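Local coordinates for nucleoside diphosphate kinase (Aquifex aeolicus, PDB 3ZTP), which transfers the gamma phosphate of ATP to nucleoside diphosphates by a ping-pong mechanism through a phosphorylated enzyme intermediate, as a homotetramer, at residues A[7-12]-A[65-70]. Residues are numbered along the deposited sequence; the frame is centred on the assembly and turned at random.
Sequences LIIVKP and EFMSSG. With SO4 (sulfate ion), chain D.
Pro-12 is gripped without a single hydrogen bond between the segments, with CD of Pro-12 over one face of the Phe-66 ring and 4.0 Å from SD of Met-67. CD of Pro-12 makes a CH-pi contact with the Phe-66 ring, 4.2 Å from the centroid and 24° off the normal, displaced toward the rim where CZ lies. CG of the proline meets the backbone O of Phe-66 at 3.4 Å. That oxygen already accepts from Ser-69 N and from Ser-69 OG, the latter at 2.7 Å, so the turn formed by residues 66-69 is tied to itself rather than to residues 7-12.

The thioether of Met-67 bends at chi2 and chi3 (-61° and -69°), bringing SD to 3.7 Å from CG of Lys-11 and CE to 4.0 Å from CG2 of Ile-9. Beyond CG the lysine chain runs extended past both the sulfur and the phenyl ring, and crosses the latter at about a right angle; its CD lies 4.0 Å from Phe-66 CE2. NZ is thereby carried beyond the apolar patch and hydrogen-bonds to Asn-117 OD1. A sulfate, likely a crystallisation additive, binds NZ weakly and is also hydrogen-bonded to Tyr-51 OH and His-120 ND1.

The contact joins the end of strand 3-10, where Lys-11 sits at the N-cap position of helix 12-17, to the segment 65-70 on helix 60-67 in the NDP kinase fold. Lys-11 is a predicted ATP ligand and His-120 the predicted phosphohistidine. Sulfur and ring thus pack on the methylenes of Lys-11 while its ammonium is left for polar partners and an anion, consistent with a site that handles phosphate beside the histidine.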
ATOM      1  N   LEU A   7       2.862  18.404   0.251  1.00  7.52           N
ATOM      2  CA  LEU A   7       3.281  17.244   1.037  1.00  7.24           C
ATOM      3  C   LEU A   7       4.045  17.715   2.256  1.00  7.69           C
ATOM      4  O   LEU A   7       4.968  18.527   2.122  1.00  8.48           O
ATOM      5  CB  LEU A   7       4.182  16.340   0.203  1.00  8.79           C
ATOM      6  CG  LEU A   7       4.544  15.040   0.940  1.00 11.32           C
ATOM      7  CD1 LEU A   7       3.443  14.006   0.842  1.00  9.14           C
ATOM      8  CD2 LEU A   7       5.879  14.464   0.501  1.00 14.25           C
ATOM      9  N   ILE A   8       3.707  17.175   3.429  1.00  6.75           N
ATOM     10  CA  ILE A   8       4.581  17.295   4.590  1.00  6.90           C
ATOM     11  C   ILE A   8       5.130  15.934   4.969  1.00  7.20           C
ATOM     12  O   ILE A   8       4.484  14.895   4.771  1.00  6.14           O
ATOM     13  CB  ILE A   8       3.915  17.959   5.816  1.00  7.38           C
ATOM     14  CG1 ILE A   8       2.666  17.187   6.276  1.00  7.33           C
ATOM     15  CG2 ILE A   8       3.594  19.406   5.511  1.00  8.83           C
ATOM     16  CD1 ILE A   8       2.183  17.552   7.678  1.00  9.52           C
ATOM     17  N   ILE A   9       6.347  15.938   5.511  1.00  6.32           N
ATOM     18  CA  ILE A   9       6.907  14.731   6.148  1.00  7.00           C
ATOM     19  C   ILE A   9       7.386  15.121   7.532  1.00  6.82           C
ATOM     20  O   ILE A   9       8.212  16.027   7.667  1.00  6.59           O
ATOM     21  CB  ILE A   9       8.074  14.108   5.371  1.00  7.00           C
ATOM     22  CG1 ILE A   9       7.651  13.849   3.929  1.00  8.49           C
ATOM     23  CG2 ILE A   9       8.483  12.825   6.058  1.00  8.76           C
ATOM     24  CD1 ILE A   9       8.804  13.335   3.048  1.00 12.30           C
ATOM     25  N   VAL A  10       6.880  14.420   8.545  1.00  5.99           N
ATOM     26  CA  VAL A  10       7.360  14.583   9.921  1.00  6.28           C
ATOM     27  C   VAL A  10       8.603  13.729  10.047  1.00  6.85           C
ATOM     28  O   VAL A  10       8.549  12.507   9.824  1.00  7.35           O
ATOM     29  CB  VAL A  10       6.280  14.202  10.931  1.00  6.92           C
ATOM     30  CG1 VAL A  10       6.793  14.308  12.368  1.00  7.52           C
ATOM     31  CG2 VAL A  10       5.045  15.075  10.719  1.00  8.32           C
ATOM     32  N   LYS A  11       9.725  14.371  10.334  1.00  6.98           N
ATOM     33  CA  LYS A  11      11.037  13.751  10.253  1.00  7.47           C
ATOM     34  C   LYS A  11      11.347  12.966  11.527  1.00  8.10           C
ATOM     35  O   LYS A  11      10.659  13.087  12.549  1.00  8.83           O
ATOM     36  CB  LYS A  11      12.103  14.817   9.993  1.00  7.81           C
ATOM     37  CG  LYS A  11      11.893  15.621   8.740  1.00  8.33           C
ATOM     38  CD  LYS A  11      13.030  16.609   8.486  1.00  8.54           C
ATOM     39  CE  LYS A  11      12.960  17.277   7.133  1.00  8.92           C
ATOM     40  NZ  LYS A  11      13.996  18.303   6.942  1.00 11.09           N
ATOM     41  N   PRO A  12      12.391  12.134  11.488  1.00  7.63           N
ATOM     42  CA  PRO A  12      12.606  11.255  12.637  1.00  8.61           C
ATOM     43  C   PRO A  12      12.891  11.981  13.953  1.00  9.53           C
ATOM     44  O   PRO A  12      12.626  11.414  15.027  1.00  9.78           O
ATOM     45  CB  PRO A  12      13.784  10.369  12.193  1.00  9.75           C
ATOM     46  CG  PRO A  12      13.670  10.336  10.728  1.00  9.19           C
ATOM     47  CD  PRO A  12      13.241  11.742  10.347  1.00  8.13           C
ATOM     48  N   GLU A  65      20.912   9.762   5.166  1.00 11.82           N
ATOM     49  CA  GLU A  65      21.025   8.883   6.327  1.00 12.44           C
ATOM     50  C   GLU A  65      19.956   9.232   7.378  1.00 11.06           C
ATOM     51  O   GLU A  65      19.259   8.361   7.889  1.00 13.00           O
ATOM     52  CB  GLU A  65      22.425   8.983   6.964  1.00 16.55           C
ATOM     53  CG  GLU A  65      22.557   8.150   8.229  1.00 21.41           C
ATOM     54  CD  GLU A  65      23.925   8.241   8.889  1.00 29.44           C
ATOM     55  OE1 GLU A  65      24.485   9.354   8.956  1.00 29.26           O
ATOM     56  OE2 GLU A  65      24.424   7.194   9.362  1.00 32.50           O
ATOM     57  N   PHE A  66      19.823  10.520   7.681  1.00 11.00           N
ATOM     58  CA  PHE A  66      18.853  10.965   8.674  1.00 11.21           C
ATOM     59  C   PHE A  66      17.435  10.561   8.280  1.00 10.09           C
ATOM     60  O   PHE A  66      16.676  10.016   9.083  1.00 10.06           O
ATOM     61  CB  PHE A  66      18.963  12.483   8.824  1.00 11.62           C
ATOM     62  CG  PHE A  66      17.894  13.103   9.687  1.00  9.75           C
ATOM     63  CD1 PHE A  66      17.635  12.624  10.963  1.00 11.33           C
ATOM     64  CD2 PHE A  66      17.178  14.186   9.224  1.00 10.25           C
ATOM     65  CE1 PHE A  66      16.655  13.224  11.753  1.00 11.87           C
ATOM     66  CE2 PHE A  66      16.225  14.796  10.022  1.00 12.26           C
ATOM     67  CZ  PHE A  66      15.956  14.306  11.258  1.00 10.96           C
ATOM     68  N   MET A  67      17.082  10.836   7.036  1.00  9.22           N
ATOM     69  CA  MET A  67      15.724  10.595   6.580  1.00  8.75           C
ATOM     70  C   MET A  67      15.372   9.120   6.403  1.00 10.29           C
ATOM     71  O   MET A  67      14.193   8.776   6.228  1.00 11.16           O
ATOM     72  CB  MET A  67      15.421  11.416   5.316  1.00  9.75           C
ATOM     73  CG  MET A  67      15.288  12.915   5.608  1.00  8.96           C
ATOM     74  SD  MET A  67      13.954  13.324   6.767  1.00  9.84           S
ATOM     75  CE  MET A  67      12.517  12.927   5.756  1.00 10.19           C
ATOM     76  N   SER A  68      16.388   8.266   6.442  1.00 10.01           N
ATOM     77  CA  SER A  68      16.197   6.819   6.393  1.00 11.12           C
ATOM     78  C   SER A  68      16.541   6.167   7.729  1.00 11.56           C
ATOM     79  O   SER A  68      16.628   4.942   7.795  1.00 13.90           O
ATOM     80  CB  SER A  68      17.025   6.188   5.257  1.00 12.32           C
ATOM     81  OG  SER A  68      18.415   6.459   5.368  1.00 12.59           O
ATOM     82  N   SER A  69      16.729   6.952   8.791  1.00 11.55           N
ATOM     83  CA  SER A  69      17.218   6.440  10.077  1.00 12.86           C
ATOM     84  C   SER A  69      16.137   5.901  10.987  1.00 14.21           C
ATOM     85  O   SER A  69      16.422   5.289  12.002  1.00 17.23           O
ATOM     86  CB  SER A  69      18.010   7.518  10.831  1.00 13.41           C
ATOM     87  OG  SER A  69      17.160   8.568  11.249  1.00 14.68           O
ATOM     88  N   GLY A  70      14.885   6.130  10.615  1.00 12.42           N
ATOM     89  CA  GLY A  70      13.761   5.654  11.393  1.00 11.86           C
ATOM     90  C   GLY A  70      12.499   5.984  10.631  1.00 11.27           C
ATOM     91  O   GLY A  70      12.553   6.657   9.607  1.00 11.10           O
TER
HETATM   92  S   SO4 D 510      13.778  19.073   3.815  0.61 29.77           S
HETATM   93  O1  SO4 D 510      13.130  19.998   4.738  0.61 35.26           O
HETATM   94  O2  SO4 D 510      13.453  19.460   2.443  0.61 37.69           O
HETATM   95  O3  SO4 D 510      15.234  19.124   3.913  0.61 34.25           O
HETATM   96  O4  SO4 D 510      13.374  17.723   4.098  0.61 20.32           O